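Local coordinates for protein leucine aminopeptidase 2, chloroplastic (Streptomyces sp. BC16019, PDB 5LHJ) that takes part in bottromycin maturation as a manganese-binding metalloaminopeptidase of the M17 family, probably removing N-terminal amino acids from peptides, at residues L171-A176 against T488-L493; A293-L298 against L305-H310. One frame throughout, in Å; residues are numbered along the deposited sequence.

Interaction 1 (L171-A176 against T488-L493); sequences LAAAEA and TLIETL
Ala173 and Ile490 mark where the backbones of two helices, 164-185 and 486-498, come nearest within 171-176 and 488-493, their CA atoms standing 7.5 Å apart. The touching itself is done from one side by a single methyl. Ile490 reaches across with CD1, which lies 4.2 Å from Ala173 CA and 4.3 Å from Ala173 CB. The same methyl is 4.4 Å from Ala176 CB and thus lies lightly against two alanines three residues apart, roughly one turn of helix 164-185. The branch gets there because CG1 stands anti to the carbonyl carbon (chi1 -67°) and CD1 then continues the chain in an extended line (chi2 169°), while CG2 is turned anti to the backbone N and is left farther from the other helix. Ala173 and Ala176 offer little more than backbone and a CB each, a low surface for the isoleucine methyl to lie against.

Elsewhere 488-493 has polar chemistry of its own. Thr492 OG1 gives its hydrogen to Thr488 O at 2.8 Å, coming in 41° out of the carbonyl plane; the backbone N and the hydroxyl of Thr492, one turn along, both hold that carbonyl. Glu491 forms a salt bridge with Arg406, and Thr488 OG1 hydrogen-bonds Glu409, tying helix 486-498 to helix 394-407 and the residues just after it.

Between 171-176 and 488-493 the contact is wholly apolar and small, 83 Å² in total; Arg487 and Val486 extend it, touching Ala173 and Ala176. So light a touch has little directional hold, and the position of Ile490 probably depends as much on helix 286-301, whose Ala297 and Leu301 it also meets, as on the two alanines.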
# COMPACT_ATOMS: atom_id res chain seq x y z
N LEU A 171 15.17 30.98 -33.85
CA LEU A 171 16.42 30.59 -33.17
C LEU A 171 16.47 31.13 -31.75
O LEU A 171 16.81 30.40 -30.82
CB LEU A 171 17.66 31.03 -33.96
CG LEU A 171 17.90 30.44 -35.35
CD1 LEU A 171 19.11 31.11 -36.01
CD2 LEU A 171 18.09 28.93 -35.37
N ALA A 172 16.07 32.37 -31.57
CA ALA A 172 16.11 32.99 -30.25
C ALA A 172 15.12 32.35 -29.26
O ALA A 172 15.46 32.11 -28.10
CB ALA A 172 15.89 34.48 -30.35
N ALA A 173 13.91 32.07 -29.73
CA ALA A 173 12.91 31.40 -28.90
C ALA A 173 13.37 30.00 -28.49
O ALA A 173 13.21 29.59 -27.34
CB ALA A 173 11.56 31.34 -29.61
N ALA A 174 13.96 29.28 -29.45
CA ALA A 174 14.46 27.93 -29.19
C ALA A 174 15.68 27.91 -28.29
O ALA A 174 15.80 27.04 -27.42
CB ALA A 174 14.76 27.21 -30.48
N GLU A 175 16.58 28.87 -28.47
CA GLU A 175 17.74 29.00 -27.58
C GLU A 175 17.31 29.29 -26.13
O GLU A 175 17.86 28.72 -25.20
CB GLU A 175 18.72 30.03 -28.11
CG GLU A 175 19.50 29.51 -29.31
CD GLU A 175 20.29 30.57 -30.04
OE1 GLU A 175 20.58 31.63 -29.44
OE2 GLU A 175 20.65 30.35 -31.24
N ALA A 176 16.29 30.12 -25.96
CA ALA A 176 15.72 30.39 -24.62
C ALA A 176 15.11 29.10 -24.04
O ALA A 176 15.31 28.79 -22.87
CB ALA A 176 14.68 31.49 -24.69
N THR A 488 5.41 29.80 -25.04
CA THR A 488 4.10 30.40 -24.72
C THR A 488 4.25 31.78 -24.06
O THR A 488 3.56 32.73 -24.45
CB THR A 488 3.24 29.47 -23.84
OG1 THR A 488 2.95 28.27 -24.58
CG2 THR A 488 1.93 30.13 -23.44
N LEU A 489 5.15 31.90 -23.10
CA LEU A 489 5.39 33.18 -22.43
C LEU A 489 5.87 34.24 -23.43
O LEU A 489 5.37 35.36 -23.43
CB LEU A 489 6.41 33.07 -21.30
CG LEU A 489 5.96 32.39 -20.01
CD1 LEU A 489 7.18 32.29 -19.10
CD2 LEU A 489 4.82 33.11 -19.31
N ILE A 490 6.82 33.88 -24.28
CA ILE A 490 7.32 34.82 -25.28
C ILE A 490 6.20 35.27 -26.22
O ILE A 490 6.05 36.47 -26.47
CB ILE A 490 8.51 34.24 -26.09
CG1 ILE A 490 9.73 34.05 -25.18
CG2 ILE A 490 8.87 35.15 -27.26
CD1 ILE A 490 10.85 33.25 -25.80
N GLU A 491 5.41 34.34 -26.73
CA GLU A 491 4.28 34.72 -27.60
C GLU A 491 3.21 35.56 -26.88
O GLU A 491 2.62 36.47 -27.48
CB GLU A 491 3.68 33.49 -28.27
CG GLU A 491 4.53 32.94 -29.39
CD GLU A 491 4.57 33.83 -30.64
OE1 GLU A 491 3.70 34.70 -30.82
OE2 GLU A 491 5.49 33.64 -31.47
N THR A 492 2.97 35.27 -25.60
CA THR A 492 2.06 36.08 -24.79
C THR A 492 2.56 37.51 -24.65
O THR A 492 1.82 38.47 -24.86
CB THR A 492 1.85 35.45 -23.41
OG1 THR A 492 1.29 34.14 -23.58
CG2 THR A 492 0.92 36.28 -22.55
N LEU A 493 3.84 37.65 -24.32
CA LEU A 493 4.43 38.98 -24.16
C LEU A 493 4.42 39.76 -25.48
O LEU A 493 4.18 40.98 -25.47
CB LEU A 493 5.84 38.86 -23.60
CG LEU A 493 5.92 38.30 -22.17
CD1 LEU A 493 7.33 37.88 -21.83
CD2 LEU A 493 5.38 39.27 -21.14

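Interaction 2 (A293-L298 against L305-H310); sequences AALTAL and LRVRGH
Leu295 and Val307 meet because of their first torsions: Leu295 carries CG beside its backbone N (chi1 -83°), while Val307 has CG1 anti to its N (chi1 -172°) and CG2 beside it. The two Leu295 methyls divide the strand between them. CD1 rests 3.6 Å from Gly309 CA, directly against the backbone, while CD2 is 3.6 Å from Val307 O and 3.9 Å from Val307 CG1. A turn on, Leu298 CD1 lies 3.6 Å from Val307 CG2, the two side chains crossing at about a right angle, so each valine methyl has a different leucine as its nearest partner. Gly309 matters by what it lacks: a CB built there would fall 2.5 Å from Leu295 CD1, a clash. With an alanine in place of Leu295, a gap would probably open over Gly309 and Val307 CG1 would lose its nearest partner across the contact.

Arg308 and His310 start off from the other side of the strand, where His310 ND1 hydrogen-bonds Glu242 and Tyr240. Over 293-298 and 306-310 helix and strand run roughly antiparallel, 152° between their directions, their axes approaching to 9.4 Å. This is the helix-on-sheet packing of a beta-alpha-beta crossover: helix 286-301 connects strand 255-263 to its parallel neighbour 306-316 in the alpha/beta catalytic domain.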
# COMPACT_ATOMS: atom_id res chain seq x y z
N ALA A 293 14.26 32.23 -18.65
CA ALA A 293 14.56 32.06 -20.06
C ALA A 293 13.77 33.04 -20.93
O ALA A 293 14.35 33.67 -21.84
CB ALA A 293 14.31 30.62 -20.50
N ALA A 294 12.48 33.21 -20.65
CA ALA A 294 11.66 34.19 -21.38
C ALA A 294 12.25 35.60 -21.24
O ALA A 294 12.39 36.31 -22.24
CB ALA A 294 10.22 34.17 -20.91
N LEU A 295 12.62 35.98 -20.02
CA LEU A 295 13.25 37.30 -19.80
C LEU A 295 14.53 37.48 -20.62
O LEU A 295 14.75 38.57 -21.18
CB LEU A 295 13.51 37.57 -18.32
CG LEU A 295 12.26 38.10 -17.60
CD1 LEU A 295 12.27 37.72 -16.14
CD2 LEU A 295 12.14 39.61 -17.76
N THR A 296 15.35 36.44 -20.71
CA THR A 296 16.61 36.52 -21.48
C THR A 296 16.38 36.71 -22.99
O THR A 296 17.26 37.23 -23.68
CB THR A 296 17.55 35.29 -21.30
OG1 THR A 296 16.98 34.09 -21.88
CG2 THR A 296 17.93 35.08 -19.84
N ALA A 297 15.24 36.27 -23.50
CA ALA A 297 14.91 36.44 -24.91
C ALA A 297 14.41 37.85 -25.29
O ALA A 297 14.40 38.20 -26.47
CB ALA A 297 13.85 35.42 -25.31
N LEU A 298 13.97 38.64 -24.32
CA LEU A 298 13.31 39.91 -24.63
C LEU A 298 14.25 40.97 -25.25
O LEU A 298 13.84 41.65 -26.19
CB LEU A 298 12.59 40.47 -23.41
CG LEU A 298 11.49 39.55 -22.85
CD1 LEU A 298 10.81 40.19 -21.65
CD2 LEU A 298 10.49 39.16 -23.92
N LEU A 305 7.81 46.80 -24.02
CA LEU A 305 7.09 46.26 -22.88
C LEU A 305 8.05 46.10 -21.72
O LEU A 305 9.13 45.54 -21.90
CB LEU A 305 6.50 44.88 -23.25
CG LEU A 305 5.56 44.19 -22.27
CD1 LEU A 305 4.26 44.95 -22.19
CD2 LEU A 305 5.29 42.76 -22.71
N ARG A 306 7.67 46.59 -20.55
CA ARG A 306 8.45 46.41 -19.34
C ARG A 306 8.03 45.08 -18.71
O ARG A 306 6.84 44.85 -18.53
CB ARG A 306 8.19 47.54 -18.37
CG ARG A 306 9.09 47.56 -17.16
CD ARG A 306 8.80 48.82 -16.36
NE ARG A 306 9.72 48.99 -15.24
CZ ARG A 306 9.60 49.93 -14.29
NH1 ARG A 306 8.59 50.81 -14.30
NH2 ARG A 306 10.51 49.99 -13.31
N VAL A 307 8.99 44.24 -18.38
CA VAL A 307 8.70 42.93 -17.77
C VAL A 307 9.60 42.70 -16.56
O VAL A 307 10.83 42.82 -16.66
CB VAL A 307 8.87 41.77 -18.78
CG1 VAL A 307 8.36 40.46 -18.18
CG2 VAL A 307 8.13 42.07 -20.08
N ARG A 308 8.99 42.37 -15.43
CA ARG A 308 9.70 42.06 -14.21
C ARG A 308 9.50 40.59 -13.83
O ARG A 308 8.37 40.15 -13.69
CB ARG A 308 9.19 42.96 -13.09
CG ARG A 308 9.55 42.53 -11.68
CD ARG A 308 10.98 42.77 -11.25
NE ARG A 308 11.29 44.20 -11.16
CZ ARG A 308 10.89 45.04 -10.20
NH1 ARG A 308 10.12 44.61 -9.19
NH2 ARG A 308 11.26 46.32 -10.25
N GLY A 309 10.60 39.88 -13.61
CA GLY A 309 10.60 38.51 -13.08
C GLY A 309 10.79 38.51 -11.57
O GLY A 309 11.60 39.30 -11.05
N HIS A 310 10.06 37.64 -10.88
CA HIS A 310 10.08 37.51 -9.42
C HIS A 310 10.29 36.02 -9.14
O HIS A 310 9.44 35.20 -9.51
CB HIS A 310 8.75 37.96 -8.81
CG HIS A 310 8.27 39.31 -9.26
ND1 HIS A 310 8.48 40.45 -8.53
CD2 HIS A 310 7.55 39.69 -10.34
CE1 HIS A 310 7.93 41.48 -9.14
NE2 HIS A 310 7.34 41.04 -10.24

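Overall arrangement
Both contacts are buried, and helix 286-301 brings them together: its 293-298 segment packs on the strand in interaction 2 and also meets both helices of interaction 1. Ile490 CD1 lies 3.7 Å from Ala297 CB, and Leu489 CB is 4.0 Å from Ala294 CB. Just before the strand, Leu305 CD2 comes 3.5 Å from Leu493 O. Interaction 1 joins segments 312 residues apart, whereas interaction 2 joins near neighbours and is nested within that long loop. Neither has a hydrogen bond between its segments; the helix-strand contact buries about twice the area and sets leucines against a valine and bare strand backbone, where interaction 1 sets one isoleucine against small alanines.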